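CELL division protein FTSZ (Haloferax volcanii, PDB 4B45) binds GTP, has GTPase activity and takes part in cell shape control as a tubulin-like cytoskeletal protein that forms protofilaments. Local coordinates at residues 257-263 / 319-325; 158-162 / 220-225; 227-231 / 246-250; 269-273 / 309-313; 146-151 / 328-333. The contacts are given in a common frame with arbitrary orientation. Residues are numbered along the deposited sequence.

Contact 1: residues 257-263 / 319-325; sequences LPDASDA and VERSERV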
# COMPACT_ATOMS: atom_id res chain seq x y z
N LEU A 257 4.81 -7.15 -2.79
CA LEU A 257 5.68 -7.26 -3.96
C LEU A 257 6.60 -8.48 -3.82
O LEU A 257 7.40 -8.53 -2.88
CB LEU A 257 6.57 -6.02 -4.03
CG LEU A 257 7.66 -6.02 -5.11
CD1 LEU A 257 7.02 -5.90 -6.51
CD2 LEU A 257 8.66 -4.90 -4.86
N PRO A 258 6.52 -9.46 -4.74
CA PRO A 258 7.39 -10.65 -4.65
C PRO A 258 8.89 -10.35 -4.68
O PRO A 258 9.34 -9.40 -5.33
CB PRO A 258 7.03 -11.45 -5.92
CG PRO A 258 5.65 -11.01 -6.26
CD PRO A 258 5.56 -9.56 -5.85
N ASP A 259 9.66 -11.20 -3.99
CA ASP A 259 11.13 -11.11 -3.95
C ASP A 259 11.61 -9.74 -3.43
O ASP A 259 12.48 -9.11 -4.03
CB ASP A 259 11.73 -11.43 -5.33
CG ASP A 259 13.23 -11.71 -5.26
OD1 ASP A 259 13.70 -12.20 -4.21
OD2 ASP A 259 13.94 -11.46 -6.26
N ALA A 260 11.07 -9.31 -2.29
CA ALA A 260 11.42 -8.01 -1.72
C ALA A 260 12.34 -8.09 -0.50
O ALA A 260 12.38 -7.14 0.29
CB ALA A 260 10.15 -7.25 -1.36
N SER A 261 13.07 -9.19 -0.34
CA SER A 261 13.93 -9.39 0.83
C SER A 261 15.06 -8.38 0.96
O SER A 261 15.35 -7.90 2.05
CB SER A 261 14.56 -10.79 0.83
OG SER A 261 13.76 -11.71 1.55
N ASP A 262 15.73 -8.10 -0.15
CA ASP A 262 16.91 -7.25 -0.13
C ASP A 262 16.54 -5.79 0.11
O ASP A 262 16.40 -5.01 -0.82
CB ASP A 262 17.68 -7.42 -1.44
CG ASP A 262 18.98 -6.66 -1.46
OD1 ASP A 262 19.34 -6.08 -0.42
OD2 ASP A 262 19.64 -6.66 -2.52
N ALA A 263 16.39 -5.41 1.38
CA ALA A 263 15.89 -4.08 1.70
C ALA A 263 16.83 -3.28 2.61
O ALA A 263 17.61 -3.84 3.38
CB ALA A 263 14.51 -4.17 2.32
N VAL A 319 13.49 -1.36 -1.09
CA VAL A 319 13.63 -2.69 -1.68
C VAL A 319 14.48 -2.63 -2.95
O VAL A 319 14.35 -1.70 -3.75
CB VAL A 319 12.26 -3.26 -2.00
CG1 VAL A 319 12.38 -4.56 -2.80
CG2 VAL A 319 11.46 -3.45 -0.70
N GLU A 320 15.35 -3.61 -3.13
CA GLU A 320 16.18 -3.67 -4.33
C GLU A 320 16.44 -5.10 -4.83
O GLU A 320 16.23 -6.08 -4.12
CB GLU A 320 17.48 -2.91 -4.11
CG GLU A 320 17.42 -1.48 -4.64
CD GLU A 320 18.29 -0.51 -3.87
OE1 GLU A 320 18.91 -0.94 -2.86
OE2 GLU A 320 18.36 0.67 -4.27
N ARG A 321 16.88 -5.19 -6.08
CA ARG A 321 17.22 -6.46 -6.70
C ARG A 321 16.08 -7.48 -6.67
O ARG A 321 16.31 -8.68 -6.55
CB ARG A 321 18.50 -7.03 -6.08
CG ARG A 321 19.71 -6.16 -6.36
CD ARG A 321 20.99 -6.67 -5.71
NE ARG A 321 22.13 -5.86 -6.13
CZ ARG A 321 23.38 -6.03 -5.71
NH1 ARG A 321 23.67 -6.99 -4.84
NH2 ARG A 321 24.34 -5.24 -6.15
N SER A 322 14.85 -6.99 -6.77
CA SER A 322 13.67 -7.84 -6.85
C SER A 322 13.46 -8.35 -8.26
O SER A 322 13.36 -7.56 -9.20
CB SER A 322 12.42 -7.07 -6.42
OG SER A 322 11.25 -7.78 -6.77
N GLU A 323 13.40 -9.67 -8.41
CA GLU A 323 13.25 -10.32 -9.71
C GLU A 323 12.02 -9.79 -10.45
O GLU A 323 12.06 -9.54 -11.65
CB GLU A 323 13.12 -11.83 -9.52
CG GLU A 323 13.94 -12.66 -10.49
CD GLU A 323 14.28 -14.04 -9.92
OE1 GLU A 323 13.74 -14.39 -8.85
OE2 GLU A 323 15.10 -14.76 -10.54
N ARG A 324 10.93 -9.64 -9.70
CA ARG A 324 9.66 -9.18 -10.22
C ARG A 324 9.77 -7.75 -10.75
O ARG A 324 9.33 -7.47 -11.87
CB ARG A 324 8.57 -9.30 -9.13
CG ARG A 324 7.25 -8.60 -9.47
CD ARG A 324 6.66 -9.05 -10.82
NE ARG A 324 5.25 -8.65 -10.90
CZ ARG A 324 4.64 -8.20 -11.99
NH1 ARG A 324 5.30 -8.06 -13.13
NH2 ARG A 324 3.36 -7.88 -11.92
N VAL A 325 10.36 -6.85 -9.96
CA VAL A 325 10.60 -5.48 -10.42
C VAL A 325 11.50 -5.44 -11.66
O VAL A 325 11.19 -4.77 -12.65
CB VAL A 325 11.19 -4.57 -9.30
CG1 VAL A 325 11.53 -3.18 -9.86
CG2 VAL A 325 10.19 -4.43 -8.19
O HOH W 1 14.83 -8.04 -2.86

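Contact 2: residues 158-162 / 220-225; sequences DAVLL and GGIAAL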
# COMPACT_ATOMS: atom_id res chain seq x y z
N ASP A 158 7.92 10.17 -1.25
CA ASP A 158 8.87 9.86 -0.18
C ASP A 158 9.12 8.37 -0.14
O ASP A 158 10.20 7.93 0.24
CB ASP A 158 8.40 10.39 1.17
CG ASP A 158 8.60 11.88 1.29
OD1 ASP A 158 9.77 12.32 1.40
OD2 ASP A 158 7.60 12.63 1.25
N ALA A 159 8.11 7.60 -0.55
CA ALA A 159 8.29 6.19 -0.87
C ALA A 159 7.11 5.66 -1.66
O ALA A 159 6.00 6.21 -1.61
CB ALA A 159 8.51 5.35 0.40
N VAL A 160 7.36 4.58 -2.38
CA VAL A 160 6.33 3.92 -3.16
C VAL A 160 6.12 2.51 -2.64
O VAL A 160 6.92 1.62 -2.89
CB VAL A 160 6.70 3.91 -4.66
CG1 VAL A 160 5.61 3.23 -5.49
CG2 VAL A 160 6.92 5.34 -5.14
N LEU A 161 5.03 2.30 -1.91
CA LEU A 161 4.65 0.97 -1.46
C LEU A 161 3.94 0.24 -2.61
O LEU A 161 2.88 0.67 -3.07
CB LEU A 161 3.76 1.08 -0.21
CG LEU A 161 3.08 -0.18 0.33
CD1 LEU A 161 4.10 -1.25 0.64
CD2 LEU A 161 2.20 0.14 1.57
N LEU A 162 4.52 -0.85 -3.09
CA LEU A 162 3.99 -1.51 -4.28
C LEU A 162 3.12 -2.71 -3.98
O LEU A 162 3.46 -3.54 -3.14
CB LEU A 162 5.13 -1.95 -5.20
CG LEU A 162 5.81 -0.91 -6.09
CD1 LEU A 162 6.87 -1.60 -6.97
CD2 LEU A 162 4.78 -0.17 -6.95
N GLY A 220 13.39 5.93 1.19
CA GLY A 220 12.83 6.18 -0.12
C GLY A 220 12.76 4.98 -1.04
O GLY A 220 13.07 3.84 -0.65
N GLY A 221 12.34 5.23 -2.27
CA GLY A 221 12.24 4.19 -3.28
C GLY A 221 11.13 3.21 -3.00
O GLY A 221 10.15 3.53 -2.33
N ILE A 222 11.30 1.98 -3.49
CA ILE A 222 10.23 1.00 -3.43
C ILE A 222 10.10 0.36 -2.06
O ILE A 222 11.10 0.00 -1.43
CB ILE A 222 10.41 -0.08 -4.52
CG1 ILE A 222 10.16 0.53 -5.90
CG2 ILE A 222 9.46 -1.23 -4.31
CD1 ILE A 222 10.52 -0.39 -7.03
N ALA A 223 8.87 0.21 -1.59
CA ALA A 223 8.64 -0.53 -0.36
C ALA A 223 7.68 -1.69 -0.57
O ALA A 223 6.90 -1.72 -1.55
CB ALA A 223 8.15 0.40 0.75
N ALA A 224 7.75 -2.67 0.34
CA ALA A 224 6.84 -3.81 0.29
C ALA A 224 6.29 -4.09 1.67
O ALA A 224 6.90 -3.74 2.69
CB ALA A 224 7.52 -5.04 -0.29
N LEU A 225 5.12 -4.72 1.72
CA LEU A 225 4.50 -4.97 3.01
C LEU A 225 4.12 -6.43 3.11
O LEU A 225 3.27 -6.89 2.36
CB LEU A 225 3.28 -4.08 3.22
CG LEU A 225 2.65 -4.22 4.62
CD1 LEU A 225 3.70 -4.00 5.73
CD2 LEU A 225 1.44 -3.28 4.82

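Contact 3: residues 227-231 / 246-250; sequences YASAE and TTRRA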
# COMPACT_ATOMS: atom_id res chain seq x y z
N TYR A 227 2.73 -9.94 5.07
CA TYR A 227 1.79 -10.39 6.09
C TYR A 227 1.63 -11.91 6.11
O TYR A 227 1.55 -12.56 5.05
CB TYR A 227 0.44 -9.70 5.91
CG TYR A 227 -0.63 -10.15 6.87
CD1 TYR A 227 -0.72 -9.62 8.14
CD2 TYR A 227 -1.57 -11.11 6.49
CE1 TYR A 227 -1.70 -10.03 9.03
CE2 TYR A 227 -2.56 -11.53 7.37
CZ TYR A 227 -2.61 -10.99 8.64
OH TYR A 227 -3.60 -11.40 9.51
N ALA A 228 1.60 -12.49 7.31
CA ALA A 228 1.22 -13.89 7.49
C ALA A 228 0.73 -14.12 8.91
O ALA A 228 1.15 -13.42 9.84
CB ALA A 228 2.39 -14.83 7.17
N SER A 229 -0.17 -15.10 9.09
CA SER A 229 -0.74 -15.36 10.41
C SER A 229 -0.84 -16.84 10.74
O SER A 229 -0.74 -17.71 9.87
CB SER A 229 -2.12 -14.71 10.55
OG SER A 229 -3.09 -15.44 9.82
N ALA A 230 -1.05 -17.13 12.02
CA ALA A 230 -1.11 -18.50 12.50
C ALA A 230 -1.97 -18.54 13.74
O ALA A 230 -2.06 -17.55 14.47
CB ALA A 230 0.27 -18.99 12.83
N GLU A 231 -2.58 -19.69 14.00
CA GLU A 231 -3.34 -19.86 15.22
C GLU A 231 -2.40 -19.67 16.41
O GLU A 231 -1.24 -20.09 16.35
CB GLU A 231 -3.99 -21.23 15.27
CG GLU A 231 -4.70 -21.50 16.59
CD GLU A 231 -5.12 -22.94 16.76
OE1 GLU A 231 -5.38 -23.62 15.73
OE2 GLU A 231 -5.18 -23.40 17.92
N THR A 246 5.57 -17.37 10.77
CA THR A 246 4.82 -16.23 10.21
C THR A 246 5.75 -15.12 9.72
O THR A 246 5.51 -14.52 8.66
CB THR A 246 3.77 -15.62 11.18
OG1 THR A 246 4.42 -15.04 12.33
CG2 THR A 246 2.76 -16.68 11.61
N THR A 247 6.80 -14.86 10.48
CA THR A 247 7.76 -13.81 10.10
C THR A 247 8.49 -14.19 8.83
O THR A 247 8.59 -13.37 7.92
CB THR A 247 8.77 -13.51 11.23
OG1 THR A 247 8.06 -13.21 12.43
CG2 THR A 247 9.64 -12.33 10.88
N ARG A 248 8.98 -15.43 8.75
CA ARG A 248 9.57 -15.93 7.50
C ARG A 248 8.61 -15.85 6.31
O ARG A 248 9.00 -15.43 5.21
CB ARG A 248 10.05 -17.38 7.62
CG ARG A 248 11.23 -17.60 8.58
CD ARG A 248 11.82 -19.01 8.39
NE ARG A 248 12.49 -19.49 9.59
CZ ARG A 248 11.93 -20.30 10.48
NH1 ARG A 248 10.69 -20.74 10.30
NH2 ARG A 248 12.62 -20.69 11.55
N ARG A 249 7.37 -16.27 6.52
CA ARG A 249 6.41 -16.25 5.42
C ARG A 249 6.11 -14.83 4.98
O ARG A 249 6.04 -14.56 3.78
CB ARG A 249 5.11 -16.97 5.80
CG ARG A 249 5.25 -18.49 5.83
CD ARG A 249 3.92 -19.15 5.57
NE ARG A 249 2.83 -18.49 6.29
CZ ARG A 249 2.41 -18.85 7.50
NH1 ARG A 249 2.99 -19.85 8.14
NH2 ARG A 249 1.41 -18.19 8.07
N ALA A 250 5.97 -13.92 5.94
CA ALA A 250 5.66 -12.52 5.66
C ALA A 250 6.74 -11.91 4.76
O ALA A 250 6.43 -11.18 3.82
CB ALA A 250 5.52 -11.72 6.95

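Contact 4: residues 269-273 / 309-313; sequences VIAGE and RLASL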
# COMPACT_ATOMS: atom_id res chain seq x y z
N VAL A 269 6.48 -6.15 12.96
CA VAL A 269 5.41 -6.02 13.92
C VAL A 269 4.83 -7.41 14.11
O VAL A 269 4.43 -8.07 13.14
CB VAL A 269 4.32 -5.00 13.44
CG1 VAL A 269 3.17 -4.88 14.45
CG2 VAL A 269 4.94 -3.63 13.20
N ILE A 270 4.83 -7.88 15.35
CA ILE A 270 4.13 -9.10 15.71
C ILE A 270 2.84 -8.66 16.37
O ILE A 270 2.86 -7.91 17.35
CB ILE A 270 4.93 -9.94 16.71
CG1 ILE A 270 6.32 -10.25 16.15
CG2 ILE A 270 4.18 -11.21 17.07
CD1 ILE A 270 6.29 -10.80 14.76
N ALA A 271 1.72 -9.10 15.82
CA ALA A 271 0.41 -8.72 16.35
C ALA A 271 -0.31 -9.90 17.00
O ALA A 271 -0.21 -11.04 16.54
CB ALA A 271 -0.45 -8.12 15.24
N GLY A 272 -1.04 -9.62 18.07
CA GLY A 272 -1.82 -10.64 18.74
C GLY A 272 -2.02 -10.30 20.19
O GLY A 272 -1.67 -9.21 20.63
N GLU A 273 -2.58 -11.23 20.96
CA GLU A 273 -2.77 -11.01 22.38
C GLU A 273 -1.43 -11.08 23.11
O GLU A 273 -0.67 -12.02 22.91
CB GLU A 273 -3.76 -12.03 22.95
CG GLU A 273 -5.12 -11.91 22.30
CD GLU A 273 -6.23 -12.48 23.15
OE1 GLU A 273 -5.93 -12.98 24.25
OE2 GLU A 273 -7.41 -12.43 22.71
N ARG A 309 -5.34 -15.55 16.99
CA ARG A 309 -4.17 -15.79 16.17
C ARG A 309 -3.01 -14.86 16.51
O ARG A 309 -3.11 -13.99 17.39
CB ARG A 309 -4.56 -15.62 14.69
CG ARG A 309 -5.74 -16.49 14.30
CD ARG A 309 -6.26 -16.18 12.90
NE ARG A 309 -5.27 -16.49 11.87
CZ ARG A 309 -5.01 -17.72 11.44
NH1 ARG A 309 -5.66 -18.75 11.95
NH2 ARG A 309 -4.09 -17.91 10.51
N LEU A 310 -1.89 -15.07 15.82
CA LEU A 310 -0.73 -14.20 15.87
C LEU A 310 -0.42 -13.87 14.44
O LEU A 310 -0.67 -14.69 13.55
CB LEU A 310 0.48 -14.94 16.43
CG LEU A 310 0.57 -15.25 17.91
CD1 LEU A 310 1.64 -16.30 18.12
CD2 LEU A 310 0.89 -13.97 18.66
N ALA A 311 0.17 -12.71 14.20
CA ALA A 311 0.62 -12.42 12.85
C ALA A 311 1.89 -11.60 12.88
O ALA A 311 2.14 -10.88 13.85
CB ALA A 311 -0.46 -11.70 12.04
N SER A 312 2.70 -11.74 11.84
CA SER A 312 3.82 -10.85 11.60
C SER A 312 3.45 -9.94 10.43
O SER A 312 2.99 -10.39 9.38
CB SER A 312 5.09 -11.62 11.27
OG SER A 312 5.45 -12.49 12.32
N LEU A 313 3.66 -8.66 10.64
CA LEU A 313 3.42 -7.68 9.61
C LEU A 313 4.77 -7.03 9.44
O LEU A 313 5.29 -6.40 10.37
CB LEU A 313 2.40 -6.67 10.12
CG LEU A 313 1.87 -5.59 9.20
CD1 LEU A 313 0.95 -6.19 8.14
CD2 LEU A 313 1.13 -4.56 10.04
O HOH W 2 -2.96 -14.19 20.03

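Contact 5: residues 146-151 / 328-333; sequences AGRSLK and FMERAR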
# COMPACT_ATOMS: atom_id res chain seq x y z
N ALA A 146 2.93 1.88 -16.55
CA ALA A 146 3.39 1.58 -15.21
C ALA A 146 4.89 1.77 -15.09
O ALA A 146 5.38 2.23 -14.05
CB ALA A 146 3.00 0.17 -14.80
N GLY A 147 5.62 1.43 -16.14
CA GLY A 147 7.07 1.57 -16.14
C GLY A 147 7.46 3.01 -15.91
O GLY A 147 8.22 3.32 -14.99
N ARG A 148 6.93 3.90 -16.74
CA ARG A 148 7.18 5.33 -16.62
C ARG A 148 6.67 5.90 -15.31
O ARG A 148 7.36 6.68 -14.64
CB ARG A 148 6.52 6.06 -17.79
CG ARG A 148 7.18 5.78 -19.12
CD ARG A 148 6.31 6.22 -20.29
NE ARG A 148 7.05 6.13 -21.55
CZ ARG A 148 6.53 6.31 -22.76
NH1 ARG A 148 5.24 6.60 -22.90
NH2 ARG A 148 7.30 6.21 -23.83
N SER A 149 5.44 5.54 -14.95
CA SER A 149 4.84 6.01 -13.71
C SER A 149 5.69 5.62 -12.49
O SER A 149 5.99 6.45 -11.63
CB SER A 149 3.44 5.43 -13.58
OG SER A 149 2.73 6.07 -12.53
N LEU A 150 6.08 4.34 -12.42
CA LEU A 150 6.87 3.83 -11.31
C LEU A 150 8.18 4.59 -11.21
O LEU A 150 8.63 4.95 -10.12
CB LEU A 150 7.16 2.33 -11.47
CG LEU A 150 8.05 1.73 -10.37
CD1 LEU A 150 7.44 1.98 -9.01
CD2 LEU A 150 8.27 0.23 -10.59
N LYS A 151 8.80 4.84 -12.36
CA LYS A 151 10.04 5.58 -12.38
C LYS A 151 9.83 6.98 -11.82
O LYS A 151 10.62 7.46 -11.03
CB LYS A 151 10.59 5.66 -13.81
CG LYS A 151 12.02 5.19 -13.95
CD LYS A 151 12.55 5.51 -15.34
CE LYS A 151 14.07 5.44 -15.41
NZ LYS A 151 14.60 5.77 -16.77
N PHE A 328 9.67 -6.82 -14.53
CA PHE A 328 8.67 -5.84 -14.93
C PHE A 328 9.26 -4.72 -15.79
O PHE A 328 8.75 -4.41 -16.86
CB PHE A 328 7.92 -5.27 -13.72
CG PHE A 328 7.21 -3.98 -14.01
CD1 PHE A 328 6.10 -3.96 -14.85
CD2 PHE A 328 7.66 -2.78 -13.49
CE1 PHE A 328 5.46 -2.77 -15.15
CE2 PHE A 328 7.02 -1.58 -13.78
CZ PHE A 328 5.92 -1.58 -14.62
N MET A 329 10.35 -4.10 -15.32
CA MET A 329 11.00 -3.04 -16.08
C MET A 329 11.55 -3.52 -17.42
O MET A 329 11.51 -2.80 -18.42
CB MET A 329 12.12 -2.38 -15.25
CG MET A 329 11.63 -1.64 -14.01
SD MET A 329 10.40 -0.36 -14.34
CE MET A 329 11.44 1.06 -14.70
N GLU A 330 12.05 -4.75 -17.45
CA GLU A 330 12.63 -5.33 -18.65
C GLU A 330 11.61 -5.46 -19.78
O GLU A 330 11.89 -5.12 -20.93
CB GLU A 330 13.24 -6.70 -18.32
CG GLU A 330 13.79 -7.47 -19.52
CD GLU A 330 14.33 -8.84 -19.13
OE1 GLU A 330 14.64 -9.06 -17.94
OE2 GLU A 330 14.46 -9.71 -20.03
N ARG A 331 10.41 -5.94 -19.46
CA ARG A 331 9.40 -6.14 -20.50
C ARG A 331 8.88 -4.78 -20.95
O ARG A 331 8.59 -4.57 -22.12
CB ARG A 331 8.25 -6.99 -19.99
CG ARG A 331 8.69 -8.24 -19.22
CD ARG A 331 8.93 -9.44 -20.12
NE ARG A 331 9.54 -10.56 -19.40
CZ ARG A 331 8.91 -11.32 -18.51
NH1 ARG A 331 7.63 -11.10 -18.21
NH2 ARG A 331 9.56 -12.32 -17.92
N ALA A 332 8.75 -3.86 -20.00
CA ALA A 332 8.28 -2.53 -20.30
C ALA A 332 9.21 -1.84 -21.29
O ALA A 332 8.75 -1.21 -22.25
CB ALA A 332 8.12 -1.71 -19.02
N ARG A 333 10.52 -1.98 -21.10
CA ARG A 333 11.45 -1.35 -22.03
C ARG A 333 11.43 -2.04 -23.39
O ARG A 333 11.68 -1.41 -24.42
CB ARG A 333 12.87 -1.27 -21.44
CG ARG A 333 13.04 -0.02 -20.58
CD ARG A 333 14.41 0.15 -19.91
NE ARG A 333 14.32 1.18 -18.87
CZ ARG A 333 15.34 1.65 -18.16
NH1 ARG A 333 16.57 1.20 -18.37
NH2 ARG A 333 15.13 2.59 -17.25

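Contact 1: residues 257-263 / 319-325
Leu257 is the apolar knob of this contact. Its end drops into a hollow walled by Val319, Ser322, Arg324 and Val325: Leu257 CD2 lies 3.7 Å from Val325 CG2 and 4.3 Å from Val319 CG1, while CD1 rests 4.0 Å from Arg324 CG. Pro258 extends the fit by laying its ring against the aliphatic start of Arg324, Pro258 CD 4.1 Å from Arg324 CG. Ala260 CB meets Val319 CG1 at 3.8 Å. Polar bonds run alongside the apolar seam, Ser322 within its wall. Ser322 OG donates to Pro258 O (2.9 Å), Asp259 OD2 takes Glu323 N at 2.8 Å, and Glu320 N reaches Asp262 O at 2.9 Å. Between these last two bonds one water fills a gap, donating to Asp259 O (2.8 Å) and Glu320 O (2.7 Å) and accepting from Asp262 N (2.9 Å). The guanidinium of Arg324 turns off to a salt bridge with Asp164, placing the seam near the GTP site residue Asn165. Ser322 is the N-cap of helix 323-340, weakly holding Val325 N through its OG at 3.4 Å, so the loop before strand 263-272 closes over a capped helix start in the CetZ C-terminal domain.

Contact 2: residues 158-162 / 220-225
Both strands run the same way, their short axes 4.5 Å apart at closest and twisted by 40°. Val160 pairs with Ile222 and Leu161 with Ala223, and the hydrogen bonds zigzag as parallel strands demand: Val160 N to Gly221 O (3.0 Å), Ala223 N to Val160 O (2.7 Å), then Leu162 N to Ala223 O (3.0 Å). Gly220 and Gly221 lead in from the preceding helix with positive phi, a backbone course that suits glycine. The CA of Gly220 comes within 3.2 Å of Asp158 O, a CA-H...O contact just before the ladder begins. Of the side chains, Leu162 CD1 touches Ile222 CG2 at 3.7 Å. Leu161 instead sends CD1 along the partner strand, 3.9 Å from Leu225 CB and 4.4 Å from Ala223 CB, on the side where Val190 of helix 175-196 packs. Farther along, Ser256 OG bonds both Leu162 O and Leu225 N, bridging the strands where they diverge. This pairing is where the last strand of the GTPase-domain sheet, 159-164, meets the first of the C-terminal domain, 222-231; in the chain the two are connected through helix 175-196, consistent with the central helix of tubulin/FtsZ proteins.

Contact 3: residues 227-231 / 246-250
Van der Waals packing does most of the work. Ala228 and Ala230 both point their CB atoms at the helix: Ala228 CB rests on the Thr246 carbonyl, 3.5 Å from Thr246 O, and on Ala250 CB at 4.4 Å, while Ala230 CB touches Thr246 CG2 at 3.6 Å. Thr246 CG2 also presses on the strand backbone, 3.7 Å from Ser229 C, and Ala250 CB sits 3.8 Å from Tyr227 N. With alanines and a threonine at the interface, the two axes can approach to 6.5 Å, running nearly antiparallel at 153°. These are the first strand and helix of a beta-alpha-beta crossover that skips over strand 309-319 to reach strand 263-272, and helix 240-252 lies along the sheet face that carries Ala228. Tyr227 and Ser229 point away from that helix; the Tyr227 side chain touches helix 175-196, and Ser229 bonds to Arg309 on the adjoining strand. Among polar contacts across the pair there is one weak hydrogen bond, from Arg249 NH2 to Ser229 O at 2.8 Å but with a bent N-H...O angle of 123°. Arg249 NH2 also lies 3.6 Å from Ala228 CB. The hydroxyl of Thr246 bonds with Ser312 OG on strand 309-319, attaching the helix to a second strand.

Contact 4: residues 269-273 / 309-313
Four backbone hydrogen bonds join these antiparallel strands in two reciprocal pairs. Val269 N gives to Leu313 O (2.9 Å) and Val269 O takes from Leu313 N (2.7 Å); two residues on, Ala271 N gives to Ala311 O (2.7 Å) and Ala271 O takes from Ala311 N (2.9 Å). Ile270 and Ser312 form the non-hydrogen-bonded pair between them, and their main chains bond outward, Ile270 to Phe303 and Ser312 to Ala228. CA-H...O contacts supplement the ladder, as from Ser312 CA to Val269 O at 3.2 Å. Past Gly272 the strands separate and a water takes over, accepting from Glu273 N (3.1 Å) and donating to Arg309 O (2.7 Å). Glycine is needed at 272: its backbone angles would jam a CB against the preceding carbonyl, and that CB would also clash with Leu310 CD2. The Ser312 hydroxyl bonds to the hydroxyls of Thr246 and Thr247 while Ile270 CD1 packs against Ser312 OG at 3.1 Å, and Arg309 NH2 reaches Ser229 OG. On the face of Val269 and Ala271, Val269 CB meets Leu313 CB at 4.2 Å. Strand 309-319 runs between strands 222-231 and 263-272, the latter flanked in turn by strand 298-304, while helix 240-252 packs on the face that carries Ile270 and Ser312.

Contact 5: residues 146-151 / 328-333
Ala146 opens the contact by setting its CB 3.4 Å from Phe328 CZ, close to the plane of the ring and at its edge. Gly147 continues round the same edge, its N also 3.4 Å from Phe328 CZ, and it is the point where the two backbones come nearest, CA to CA 6.0 Å from Ala332. Having no side chain matters here: Gly147 CA lies 4.5 Å from Ala332 CB, and a CB on residue 147 would fall only 3.2 Å from that methyl, a tight fit. Gly147 O meanwhile faces Met329 CE at 3.9 Å. The axes cross at -125° and approach to 9.9 Å, so this is an oblique helix-helix crossing, with helix 323-340 laid over helix 140-156 so that the C-terminal helix of this tubulin-like fold packs on the GTPase domain. Ser149 lies on the side away from the crossing, and its OG bonds to Ser109 O. One helical turn on from Gly147, Leu150 puts CD2 3.9 Å from Phe328 CE2 and 4.4 Å from Met329 SD, while its other methyl packs on Val160 and Leu162 in the sheet beneath. Lys151 passes its CG 4.2 Å from Met329 CE before Lys151 NZ ends 3.3 Å from Arg333 NH2, two like charges and two donors, at the exposed margin of the crossing.

How the contacts relate
Of the segments in these contacts, the one on helix 140-156 comes first, and its partner waits near the chain's end: contact 5 closes the longest loop, and the other four contacts nest inside it. Contact 2 follows, pairing the next strand with 222-231 after a helical excursion. Contact 3 then closes a short loop as that strand meets helix 240-252. Contact 1 opens next and encloses contact 4, whose strands pair before the chain returns. Contacts 3 and 4 touch through Thr247-Ser312 and Ser229-Arg309; contacts 1 and 2 meet at Val319-Ile222. Leu150 links contact 5 to contact 2, so GTPase and C-terminal domains are joined by both sheet and helix.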